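Local coordinates for erythromycin C-12 hydroxylase (Saccharopolyspora erythraea, PDB 2JJN), which hydroxylates the macrolactone ring of erythromycin D at C-12 to give erythromycin C, using heme b, molecular oxygen and NADPH, at residues A202-D207 and D211-L216; G242-T247 and P286-M291; T314-A319 and Q343-H348. The protein carries 2 engineered substitutions. One frame throughout, in Å; residues are numbered along the deposited sequence. Where two conformers were deposited one is given.

Contact 1 (A202-D207 and D211-L216); sequences AERRAD and DLISRL
R204, in the last turn of helix 180-206, and S214, in the first turn of helix 212-218, bring their CA atoms within 5.2 Å across the short turn between them. The aliphatic part of R204 passes over S214, with CD 3.4 Å from S214 OG, while CG rests 3.7 Å from the I213 CG2 methyl, the two side chains crossing at about a right angle. A bend at chi2 (-56°) then lays the guanidinium beside D211, whose OD2 is 3.4 Å from R204 NE. OD2 sits over the guanidinium face, well out of its plane, where no N-H points at it, so the salt bridge is one of charge alone; guanidinium and carboxylate planes are 42° apart. The N-H of NE instead uses an in-plane water, 2.8 Å from NE, which lies 3.1 Å from D211 OD1 and can donate to it. R204 NH2 donates to G153 O, outside the segments.

D211 is also the N-cap of its helix: OD1 accepts from S214 N at 2.9 Å (164°) and OD2 from S214 OG at 2.7 Å.

In this G-H helix pair of the P450 fold, L212 and L216 reach helices 94-105 and 228-259, and I213 packs on helix 142-152.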
loop_
_atom_site.group_PDB
_atom_site.type_symbol
_atom_site.label_atom_id
_atom_site.label_comp_id
_atom_site.label_asym_id
_atom_site.label_seq_id
_atom_site.Cartn_x
_atom_site.Cartn_y
_atom_site.Cartn_z
ATOM N N ALA A 202 22.400 -5.596 13.137
ATOM C CA ALA A 202 23.633 -5.756 13.907
ATOM C C ALA A 202 24.721 -6.439 13.063
ATOM O O ALA A 202 25.924 -6.122 13.181
ATOM C CB ALA A 202 23.370 -6.524 15.206
ATOM N N GLU A 203 24.314 -7.423 12.256
ATOM C CA GLU A 203 25.263 -8.155 11.432
ATOM C C GLU A 203 25.895 -7.241 10.373
ATOM O O GLU A 203 27.142 -7.307 10.129
ATOM C CB GLU A 203 24.530 -9.361 10.818
ATOM C CG GLU A 203 24.385 -10.492 11.815
ATOM C CD GLU A 203 23.621 -11.658 11.225
ATOM O OE1 GLU A 203 23.127 -11.534 10.099
ATOM O OE2 GLU A 203 23.541 -12.699 11.898
ATOM N N ARG A 204 25.075 -6.400 9.771
ATOM C CA ARG A 204 25.628 -5.478 8.745
ATOM C C ARG A 204 26.447 -4.393 9.397
ATOM O O ARG A 204 27.436 -3.893 8.800
ATOM C CB ARG A 204 24.527 -4.889 7.871
ATOM C CG ARG A 204 23.808 -5.968 7.059
ATOM C CD ARG A 204 24.752 -6.783 6.197
ATOM N NE ARG A 204 23.948 -7.690 5.356
ATOM C CZ ARG A 204 24.421 -8.571 4.483
ATOM N NH1 ARG A 204 25.724 -8.687 4.282
ATOM N NH2 ARG A 204 23.571 -9.328 3.782
ATOM N N ARG A 205 26.085 -3.989 10.620
ATOM C CA ARG A 205 26.954 -3.011 11.343
ATOM C C ARG A 205 28.336 -3.648 11.580
ATOM O O ARG A 205 29.391 -2.969 11.534
ATOM C CB ARG A 205 26.265 -2.622 12.666
ATOM C CG ARG A 205 26.885 -1.347 13.330
ATOM C CD ARG A 205 26.164 -0.993 14.669
ATOM N NE ARG A 205 24.764 -0.655 14.422
ATOM C CZ ARG A 205 24.358 0.560 14.045
ATOM N NH1 ARG A 205 25.240 1.592 14.015
ATOM N NH2 ARG A 205 23.053 0.731 13.795
ATOM N N ALA A 206 28.382 -4.948 11.840
ATOM C CA ALA A 206 29.671 -5.615 11.999
ATOM C C ALA A 206 30.449 -5.688 10.709
ATOM O O ALA A 206 31.678 -5.612 10.713
ATOM C CB ALA A 206 29.454 -7.040 12.532
ATOM N N ASP A 207 29.726 -5.903 9.596
ATOM C CA ASP A 207 30.387 -6.136 8.289
ATOM C C ASP A 207 29.510 -5.589 7.163
ATOM O O ASP A 207 28.774 -6.359 6.539
ATOM C CB ASP A 207 30.636 -7.629 8.086
ATOM C CG ASP A 207 31.488 -7.930 6.831
ATOM O OD1 ASP A 207 32.081 -7.005 6.237
ATOM O OD2 ASP A 207 31.574 -9.119 6.495
ATOM N N ASP A 211 24.092 -3.681 0.391
ATOM C CA ASP A 211 22.627 -3.904 0.509
ATOM C C ASP A 211 21.976 -2.753 1.299
ATOM O O ASP A 211 22.674 -1.918 1.896
ATOM C CB ASP A 211 22.343 -5.219 1.171
ATOM C CG ASP A 211 22.968 -5.244 2.630
ATOM O OD1 ASP A 211 22.245 -4.907 3.613
ATOM O OD2 ASP A 211 24.223 -5.449 2.802
ATOM N N LEU A 212 20.639 -2.696 1.315
ATOM C CA LEU A 212 19.970 -1.551 1.871
ATOM C C LEU A 212 20.114 -1.510 3.401
ATOM O O LEU A 212 20.220 -0.410 3.945
ATOM C CB LEU A 212 18.496 -1.497 1.422
ATOM C CG LEU A 212 17.804 -0.243 1.911
ATOM C CD1 LEU A 212 18.322 1.011 1.266
ATOM C CD2 LEU A 212 16.292 -0.368 1.623
ATOM N N ILE A 213 20.119 -2.670 4.071
ATOM C CA ILE A 213 20.370 -2.660 5.551
ATOM C C ILE A 213 21.738 -2.030 5.837
ATOM O O ILE A 213 21.843 -1.174 6.719
ATOM C CB ILE A 213 20.191 -4.032 6.203
ATOM C CG1 ILE A 213 18.690 -4.378 6.186
ATOM C CG2 ILE A 213 20.717 -4.020 7.663
ATOM C CD1 ILE A 213 18.434 -5.763 6.763
ATOM N N SER A 214 22.785 -2.474 5.131
ATOM C CA SER A 214 24.121 -1.854 5.330
ATOM C C SER A 214 24.085 -0.365 5.077
ATOM O O SER A 214 24.690 0.431 5.825
ATOM C CB SER A 214 25.126 -2.469 4.377
ATOM O OG SER A 214 25.343 -3.855 4.676
ATOM N N ARG A 215 23.391 0.058 4.005
ATOM C CA ARG A 215 23.326 1.468 3.728
ATOM C C ARG A 215 22.558 2.229 4.803
ATOM O O ARG A 215 22.928 3.365 5.129
ATOM C CB ARG A 215 22.680 1.697 2.368
ATOM C CG ARG A 215 23.549 1.186 1.220
ATOM C CD ARG A 215 22.793 1.252 -0.116
ATOM N NE ARG A 215 22.425 2.625 -0.441
ATOM C CZ ARG A 215 23.231 3.501 -1.038
ATOM N NH1 ARG A 215 24.457 3.148 -1.407
ATOM N NH2 ARG A 215 22.802 4.743 -1.278
ATOM N N LEU A 216 21.537 1.586 5.370
ATOM C CA LEU A 216 20.759 2.228 6.433
ATOM C C LEU A 216 21.615 2.374 7.712
ATOM O O LEU A 216 21.539 3.387 8.417
ATOM C CB LEU A 216 19.516 1.401 6.766
ATOM C CG LEU A 216 18.405 1.575 5.720
ATOM C CD1 LEU A 216 17.403 0.436 5.925
ATOM C CD2 LEU A 216 17.717 2.956 5.838
HETATM O O HOH W 1 21.216 -7.389 5.111
#

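Contact 2 (G242-T247 and P286-M291). With HEM (protoporphyrin IX containing Fe), chain B.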
loop_
_atom_site.group_PDB
_atom_site.type_symbol
_atom_site.label_atom_id
_atom_site.label_comp_id
_atom_site.label_asym_id
_atom_site.label_seq_id
_atom_site.Cartn_x
_atom_site.Cartn_y
_atom_site.Cartn_z
ATOM N N GLY A 242 5.797 -2.300 1.365
ATOM C CA GLY A 242 6.057 -2.571 -0.048
ATOM C C GLY A 242 5.393 -3.847 -0.463
ATOM O O GLY A 242 5.126 -4.093 -1.656
ATOM N N HIS A 243 5.086 -4.666 0.524
ATOM C CA HIS A 243 4.631 -5.981 0.168
ATOM C C HIS A 243 3.126 -5.980 0.007
ATOM O O HIS A 243 2.602 -6.243 -1.100
ATOM C CB HIS A 243 5.104 -6.991 1.197
ATOM C CG HIS A 243 4.781 -8.385 0.818
ATOM N ND1 HIS A 243 4.896 -9.432 1.695
ATOM C CD2 HIS A 243 4.318 -8.907 -0.347
ATOM C CE1 HIS A 243 4.530 -10.547 1.088
ATOM N NE2 HIS A 243 4.166 -10.254 -0.149
ATOM N N ILE A 244 2.425 -5.690 1.096
ATOM C CA ILE A 244 0.970 -5.653 1.082
ATOM C C ILE A 244 0.476 -4.947 -0.196
ATOM O O ILE A 244 -0.387 -5.464 -0.967
ATOM C CB ILE A 244 0.433 -4.882 2.338
ATOM C CG1 ILE A 244 -1.077 -4.674 2.270
ATOM C CG2 ILE A 244 1.026 -3.498 2.422
ATOM C CD1 ILE A 244 -1.809 -5.850 1.805
ATOM N N THR A 245 1.014 -3.763 -0.423
ATOM C CA THR A 245 0.404 -2.834 -1.385
ATOM C C THR A 245 0.678 -3.318 -2.781
ATOM O O THR A 245 -0.190 -3.282 -3.644
ATOM C CB THR A 245 1.046 -1.443 -1.276
ATOM O OG1 THR A 245 2.468 -1.586 -1.388
ATOM C CG2 THR A 245 0.665 -0.767 0.008
ATOM N N THR A 246 1.884 -3.768 -3.033
ATOM C CA THR A 246 2.209 -4.161 -4.381
ATOM C C THR A 246 1.449 -5.428 -4.741
ATOM O O THR A 246 0.869 -5.530 -5.840
ATOM C CB THR A 246 3.767 -4.166 -4.604
ATOM O OG1 THR A 246 4.385 -3.093 -3.828
ATOM C CG2 THR A 246 4.155 -4.049 -6.012
ATOM N N THR A 247 1.293 -6.346 -3.775
ATOM C CA THR A 247 0.462 -7.544 -3.969
ATOM C C THR A 247 -1.027 -7.196 -4.271
ATOM O O THR A 247 -1.588 -7.681 -5.245
ATOM C CB THR A 247 0.525 -8.429 -2.738
ATOM O OG1 THR A 247 1.894 -8.836 -2.568
ATOM C CG2 THR A 247 -0.410 -9.691 -2.829
ATOM N N PRO A 286 -7.400 2.118 -5.098
ATOM C CA PRO A 286 -6.190 2.353 -4.245
ATOM C C PRO A 286 -6.026 1.213 -3.253
ATOM O O PRO A 286 -6.977 0.860 -2.583
ATOM C CB PRO A 286 -6.513 3.663 -3.515
ATOM C CG PRO A 286 -8.015 3.819 -3.582
ATOM C CD PRO A 286 -8.410 3.182 -4.932
ATOM N N PRO A 287 -4.833 0.615 -3.177
ATOM C CA PRO A 287 -4.634 -0.475 -2.224
ATOM C C PRO A 287 -4.941 -0.083 -0.792
ATOM O O PRO A 287 -5.494 -0.910 -0.066
ATOM C CB PRO A 287 -3.160 -0.823 -2.435
ATOM C CG PRO A 287 -2.915 -0.491 -3.923
ATOM C CD PRO A 287 -3.698 0.753 -4.106
ATOM N N PHE A 288 -4.612 1.162 -0.399
ATOM C CA PHE A 288 -4.942 1.640 0.937
ATOM C C PHE A 288 -6.026 2.699 0.760
ATOM O O PHE A 288 -5.745 3.818 0.343
ATOM C CB PHE A 288 -3.733 2.304 1.583
ATOM C CG PHE A 288 -2.707 1.368 2.089
ATOM C CD1 PHE A 288 -1.376 1.658 1.865
ATOM C CD2 PHE A 288 -3.045 0.264 2.837
ATOM C CE1 PHE A 288 -0.367 0.823 2.385
ATOM C CE2 PHE A 288 -2.050 -0.597 3.345
ATOM C CZ PHE A 288 -0.724 -0.301 3.100
ATOM N N PRO A 289 -7.278 2.347 0.981
ATOM C CA PRO A 289 -8.358 3.328 0.748
ATOM C C PRO A 289 -8.471 4.412 1.801
ATOM O O PRO A 289 -9.162 5.443 1.573
ATOM C CB PRO A 289 -9.621 2.427 0.722
ATOM C CG PRO A 289 -9.249 1.248 1.518
ATOM C CD PRO A 289 -7.808 0.983 1.243
ATOM N N GLN A 290 -7.796 4.226 2.917
ATOM C CA GLN A 290 -7.880 5.173 4.038
ATOM C C GLN A 290 -6.557 5.285 4.759
ATOM O O GLN A 290 -5.754 4.334 4.769
ATOM C CB GLN A 290 -8.980 4.707 5.012
ATOM C CG GLN A 290 -8.769 3.294 5.548
ATOM C CD GLN A 290 -9.902 2.737 6.397
ATOM O OE1 GLN A 290 -11.045 3.201 6.347
ATOM N NE2 GLN A 290 -9.571 1.748 7.222
ATOM N N MET A 291 -6.317 6.462 5.352
ATOM C CA MET A 291 -5.162 6.695 6.228
ATOM C C MET A 291 -5.649 7.295 7.520
ATOM O O MET A 291 -6.691 7.877 7.521
ATOM C CB MET A 291 -4.107 7.641 5.602
ATOM C CG MET A 291 -3.267 6.941 4.576
ATOM S SD MET A 291 -3.993 7.577 3.119
ATOM C CE MET A 291 -3.006 9.053 2.929
HETATM C CHA HEM B . 3.932 5.806 2.774
HETATM C CHB HEM B . 0.746 3.827 -0.348
HETATM C CHC HEM B . 4.242 0.920 -2.024
HETATM C CHD HEM B . 7.163 2.312 1.609
HETATM C C1A HEM B . 2.814 5.540 2.009
HETATM C C2A HEM B . 1.539 6.258 2.129
HETATM C C3A HEM B . 0.662 5.706 1.286
HETATM C C4A HEM B . 1.331 4.618 0.601
HETATM C CMA HEM B . -0.816 6.104 1.081
HETATM C CAA HEM B . 1.274 7.464 3.048
HETATM C CBA HEM B . 0.940 7.029 4.463
HETATM C CGA HEM B . 0.418 8.186 5.318
HETATM O O1A HEM B . 0.330 9.342 4.816
HETATM O O2A HEM B . 0.141 7.916 6.529
HETATM C C1B HEM B . 1.436 2.864 -1.087
HETATM C C2B HEM B . 0.889 2.129 -2.198
HETATM C C3B HEM B . 1.865 1.321 -2.675
HETATM C C4B HEM B . 3.036 1.560 -1.839
HETATM C CMB HEM B . -0.571 2.354 -2.644
HETATM C CAB HEM B . 1.861 0.288 -3.817
HETATM C CBB HEM B . 1.143 0.497 -4.873
HETATM C C1C HEM B . 5.330 1.043 -1.186
HETATM C C2C HEM B . 6.580 0.313 -1.331
HETATM C C3C HEM B . 7.390 0.697 -0.322
HETATM C C4C HEM B . 6.679 1.696 0.479
HETATM C CMC HEM B . 6.834 -0.700 -2.479
HETATM C CAC HEM B . 8.809 0.213 0.034
HETATM C CBC HEM B . 9.739 -0.050 -0.885
HETATM C C1D HEM B . 6.525 3.342 2.231
HETATM C C2D HEM B . 7.072 4.016 3.364
HETATM C C3D HEM B . 6.100 5.096 3.710
HETATM C C4D HEM B . 5.031 4.979 2.763
HETATM C CMD HEM B . 8.410 3.699 4.097
HETATM C CAD HEM B . 6.186 6.114 4.862
HETATM C CBD HEM B . 6.845 7.427 4.398
HETATM C CGD HEM B . 6.809 8.438 5.503
HETATM O O1D HEM B . 6.089 8.256 6.500
HETATM O O2D HEM B . 7.529 9.450 5.370
HETATM N NA HEM B . 2.663 4.542 1.032
HETATM N NB HEM B . 2.750 2.475 -0.842
HETATM N NC HEM B . 5.441 1.842 -0.064
HETATM N ND HEM B . 5.297 3.942 1.888
HETATM FE FE HEM B . 4.073 3.312 0.395
HETATM O O HOH W 2 3.205 1.844 1.812
#
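The long distal helix of the P450 fold, here helix 228-259, meets the segment running from helix 274-284 into strand 290-295 above the distal face of the heme. A241, G242 and T245 fit the AGxxT pattern that the family carries in this helix. T245 touches both P287 and F288, and I244 touches F288; the CA atoms of T245 and P287 lie 5.6 Å apart.

The methyl groups of the helix come obliquely to the F288 ring, at neither its face nor its edge. I244 CG2 is 3.7 Å from F288 CZ. T245 CG2 lies against the same CE1-CZ side of the ring, but is modelled closer than carbons can sit, so its exact separation is doubtful. A chi1 of 53° sets T245 OG1 between the backbone N and the carbonyl carbon, which puts CG2 on the side of the phenyl ring. P287 CG approaches T245 O at 3.9 Å, and P287 CD packs 3.8 Å from heme CMB.

The heme packs against both segments. F288 turns its edge to it, CD1 being 3.8 Å from CHB, and the iron-bound water also lies near the ring plane, 3.8 Å from F288 CE1. G242 CA is 3.2 Å from heme CMC, leaving little space at this point of the helix.

No hydrogen bond crosses between the segments. The T245 methyl and the F288 edge flank the water bound to iron at 2.2 Å, giving it an apolar side here, while the T245 hydroxyl, the polar group at this point of the helix, is engaged by A241 O.

Contact 3 (T314-A319 and Q343-H348); sequences TWVLSA and QLSFGH. Engineered in segment 343-348: L344 (natural residue Phe). With HEM (protoporphyrin IX containing Fe), chain B; SO4 (sulfate ion), chain G.
V316 and L344 slide past one another in opposite directions where a short helix meets the start of the cysteine-ligand loop. Residues F346-G355 match the P450 heme-binding signature, FxxGx(H/R)xCxG, which ends just beyond axial ligand C353; helix 316-320 follows strand 311-315 and corresponds to the K' helix.

Both V316 methyls straddle the L344 carbonyl O. CG1, anti to the backbone N (chi1 159°), approaches L344 O at 3.7 Å and reaches on to S345 CA at 4.0 Å, and CG2 reaches L344 CG at 3.8 Å. One turn on, A319 CB abuts L344 CD2 at 3.5 Å, tighter than usual for two carbons. L344 is an engineered residue, Phe in the natural protein, and its branched end fits against both V316 and A319. The sequence 344-346 forms a 3-10 turn, and S345 OG, beside V316 CG1, is hydrogen-bonded to L282 O and N320 ND2, outside the two segments.

From S345 on the chain borders the porphyrin. S345 O lies 3.4 Å from heme CMB, and F346 presents its edge, with CE2 3.5 Å from heme C3B. Packing of the helix against 344-345 thus adjoins the backbone that leads to the iron ligand; F346 itself pairs with C353 through the main chain.

Two N-H groups at the head of the turn find acceptors. S345 N points at a lone pair of Q343 OE1, in the carbonyl plane, at 3.2 Å. L344 N donates to O1 of a sulfate ion, probably from the crystallisation liquor, at 3.1 Å with an N-H...O angle of 160°, the same sulfate being held by H56 NE2.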
loop_
_atom_site.group_PDB
_atom_site.type_symbol
_atom_site.label_atom_id
_atom_site.label_comp_id
_atom_site.label_asym_id
_atom_site.label_seq_id
_atom_site.Cartn_x
_atom_site.Cartn_y
_atom_site.Cartn_z
ATOM N N THR A 314 -8.867 9.507 6.729
ATOM C CA THR A 314 -9.008 10.210 5.433
ATOM C C THR A 314 -9.225 9.196 4.335
ATOM O O THR A 314 -8.360 8.359 4.125
ATOM C CB THR A 314 -7.767 11.023 5.039
ATOM O OG1 THR A 314 -6.593 10.208 5.035
ATOM C CG2 THR A 314 -7.522 12.222 5.986
ATOM N N TRP A 315 -10.368 9.262 3.671
ATOM C CA TRP A 315 -10.773 8.248 2.696
ATOM C C TRP A 315 -10.252 8.606 1.312
ATOM O O TRP A 315 -10.906 9.277 0.495
ATOM C CB TRP A 315 -12.287 8.094 2.709
ATOM C CG TRP A 315 -12.788 7.241 3.829
ATOM C CD1 TRP A 315 -13.091 7.656 5.067
ATOM C CD2 TRP A 315 -13.035 5.832 3.773
ATOM N NE1 TRP A 315 -13.553 6.559 5.840
ATOM C CE2 TRP A 315 -13.515 5.434 5.052
ATOM C CE3 TRP A 315 -12.850 4.857 2.773
ATOM C CZ2 TRP A 315 -13.842 4.102 5.354
ATOM C CZ3 TRP A 315 -13.195 3.540 3.061
ATOM C CH2 TRP A 315 -13.682 3.172 4.339
ATOM N N VAL A 316 -9.021 8.152 1.048
ATOM C CA VAL A 316 -8.437 8.352 -0.288
ATOM C C VAL A 316 -9.341 7.734 -1.385
ATOM O O VAL A 316 -9.474 8.273 -2.479
ATOM C CB VAL A 316 -6.990 7.837 -0.321
ATOM C CG1 VAL A 316 -6.530 7.536 -1.743
ATOM C CG2 VAL A 316 -6.091 8.934 0.320
ATOM N N LEU A 317 -9.964 6.594 -1.096
ATOM C CA LEU A 317 -10.861 5.972 -2.077
ATOM C C LEU A 317 -11.982 6.919 -2.437
ATOM O O LEU A 317 -12.322 7.035 -3.625
ATOM C CB LEU A 317 -11.432 4.688 -1.501
ATOM C CG LEU A 317 -12.507 4.030 -2.373
ATOM C CD1 LEU A 317 -11.914 3.637 -3.773
ATOM C CD2 LEU A 317 -13.047 2.800 -1.656
ATOM N N SER A 318 -12.571 7.584 -1.437
ATOM C CA SER A 318 -13.655 8.524 -1.745
ATOM C C SER A 318 -13.124 9.747 -2.501
ATOM O O SER A 318 -13.734 10.206 -3.483
ATOM C CB SER A 318 -14.263 8.936 -0.417
ATOM O OG SER A 318 -15.361 9.851 -0.608
ATOM N N ALA A 319 -11.997 10.293 -2.046
ATOM C CA ALA A 319 -11.359 11.435 -2.751
ATOM C C ALA A 319 -11.114 11.103 -4.186
ATOM O O ALA A 319 -11.314 11.953 -5.072
ATOM C CB ALA A 319 -10.024 11.799 -2.059
ATOM N N GLN A 343 -0.339 11.637 -7.328
ATOM C CA GLN A 343 -1.087 10.414 -7.122
ATOM C C GLN A 343 -1.474 10.253 -5.652
ATOM O O GLN A 343 -0.663 9.803 -4.815
ATOM C CB GLN A 343 -0.171 9.275 -7.562
ATOM C CG GLN A 343 -0.776 7.881 -7.379
ATOM C CD GLN A 343 -2.121 7.735 -7.986
ATOM O OE1 GLN A 343 -3.144 7.896 -7.298
ATOM N NE2 GLN A 343 -2.162 7.440 -9.290
ATOM N N LEU A 344 -2.744 10.600 -5.339
ATOM C CA LEU A 344 -3.180 10.616 -3.930
ATOM C C LEU A 344 -3.156 9.236 -3.302
ATOM O O LEU A 344 -3.165 9.083 -2.061
ATOM C CB LEU A 344 -4.611 11.227 -3.865
ATOM C CG LEU A 344 -5.159 11.386 -2.450
ATOM C CD1 LEU A 344 -4.349 12.317 -1.580
ATOM C CD2 LEU A 344 -6.591 11.983 -2.460
ATOM N N SER A 345 -3.165 8.210 -4.161
ATOM C CA SER A 345 -3.096 6.853 -3.591
ATOM C C SER A 345 -1.747 6.550 -2.953
ATOM O O SER A 345 -1.606 5.558 -2.227
ATOM C CB SER A 345 -3.450 5.827 -4.647
ATOM O OG SER A 345 -4.743 6.086 -5.120
ATOM N N PHE A 346 -0.781 7.434 -3.184
ATOM C CA PHE A 346 0.513 7.366 -2.466
ATOM C C PHE A 346 0.610 8.394 -1.337
ATOM O O PHE A 346 1.663 8.505 -0.712
ATOM C CB PHE A 346 1.685 7.624 -3.427
ATOM C CG PHE A 346 2.001 6.482 -4.351
ATOM C CD1 PHE A 346 2.050 6.672 -5.725
ATOM C CD2 PHE A 346 2.223 5.188 -3.848
ATOM C CE1 PHE A 346 2.333 5.593 -6.608
ATOM C CE2 PHE A 346 2.515 4.112 -4.727
ATOM C CZ PHE A 346 2.556 4.326 -6.099
ATOM N N GLY A 347 -0.492 9.062 -1.033
ATOM C CA GLY A 347 -0.520 10.032 0.073
ATOM C C GLY A 347 -0.435 11.443 -0.439
ATOM O O GLY A 347 -0.701 11.706 -1.618
ATOM N N HIS A 348 -0.088 12.346 0.472
ATOM C CA HIS A 348 -0.053 13.782 0.145
ATOM C C HIS A 348 0.720 14.467 1.242
ATOM O O HIS A 348 0.392 14.295 2.403
ATOM C CB HIS A 348 -1.508 14.318 0.101
ATOM C CG HIS A 348 -1.584 15.806 -0.058
ATOM N ND1 HIS A 348 -1.037 16.459 -1.151
ATOM C CD2 HIS A 348 -2.145 16.762 0.731
ATOM C CE1 HIS A 348 -1.250 17.764 -1.021
ATOM N NE2 HIS A 348 -1.931 17.971 0.099
HETATM C CHA HEM B . 3.932 5.806 2.774
HETATM C CHB HEM B . 0.746 3.827 -0.348
HETATM C CHC HEM B . 4.242 0.920 -2.024
HETATM C CHD HEM B . 7.163 2.312 1.609
HETATM C C1A HEM B . 2.814 5.540 2.009
HETATM C C2A HEM B . 1.539 6.258 2.129
HETATM C C3A HEM B . 0.662 5.706 1.286
HETATM C C4A HEM B . 1.331 4.618 0.601
HETATM C CMA HEM B . -0.816 6.104 1.081
HETATM C CAA HEM B . 1.274 7.464 3.048
HETATM C CBA HEM B . 0.940 7.029 4.463
HETATM C CGA HEM B . 0.418 8.186 5.318
HETATM O O1A HEM B . 0.330 9.342 4.816
HETATM O O2A HEM B . 0.141 7.916 6.529
HETATM C C1B HEM B . 1.436 2.864 -1.087
HETATM C C2B HEM B . 0.889 2.129 -2.198
HETATM C C3B HEM B . 1.865 1.321 -2.675
HETATM C C4B HEM B . 3.036 1.560 -1.839
HETATM C CMB HEM B . -0.571 2.354 -2.644
HETATM C CAB HEM B . 1.861 0.288 -3.817
HETATM C CBB HEM B . 1.143 0.497 -4.873
HETATM C C1C HEM B . 5.330 1.043 -1.186
HETATM C C2C HEM B . 6.580 0.313 -1.331
HETATM C C3C HEM B . 7.390 0.697 -0.322
HETATM C C4C HEM B . 6.679 1.696 0.479
HETATM C CMC HEM B . 6.834 -0.700 -2.479
HETATM C CAC HEM B . 8.809 0.213 0.034
HETATM C CBC HEM B . 9.739 -0.050 -0.885
HETATM C C1D HEM B . 6.525 3.342 2.231
HETATM C C2D HEM B . 7.072 4.016 3.364
HETATM C C3D HEM B . 6.100 5.096 3.710
HETATM C C4D HEM B . 5.031 4.979 2.763
HETATM C CMD HEM B . 8.410 3.699 4.097
HETATM C CAD HEM B . 6.186 6.114 4.862
HETATM C CBD HEM B . 6.845 7.427 4.398
HETATM C CGD HEM B . 6.809 8.438 5.503
HETATM O O1D HEM B . 6.089 8.256 6.500
HETATM O O2D HEM B . 7.529 9.450 5.370
HETATM N NA HEM B . 2.663 4.542 1.032
HETATM N NB HEM B . 2.750 2.475 -0.842
HETATM N NC HEM B . 5.441 1.842 -0.064
HETATM N ND HEM B . 5.297 3.942 1.888
HETATM FE FE HEM B . 4.073 3.312 0.395
HETATM S S SO4 G . -4.958 13.446 -7.343
HETATM O O1 SO4 G . -4.798 11.968 -7.208
HETATM O O2 SO4 G . -5.395 14.055 -6.087
HETATM O O3 SO4 G . -5.904 13.873 -8.378
HETATM O O4 SO4 G . -3.685 14.106 -7.595
HETATM O O HOH W 2 3.205 1.844 1.812
#

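Overall arrangement
Contacts 2 and 3 lie side by side, their centres about 11 Å apart, and both touch the heme: contact 2 adjoins the iron-bound water, while contact 3 includes the start of the loop that supplies C353. Their strands, 290-295 and 311-315, are neighbours in one sheet, and the backbone joins the contacts directly, with M291 O 2.8 Å from T314 N and P289 O 3.0 Å from L317 N, both probable hydrogen bonds. Contact 1 stands apart, its centre about 27 Å from that of contact 2 and about 34 Å from that of contact 3. Helix 212-218 of contact 1 precedes helix 228-259 of contact 2, and the I213 side chain is about 12 Å from the heme.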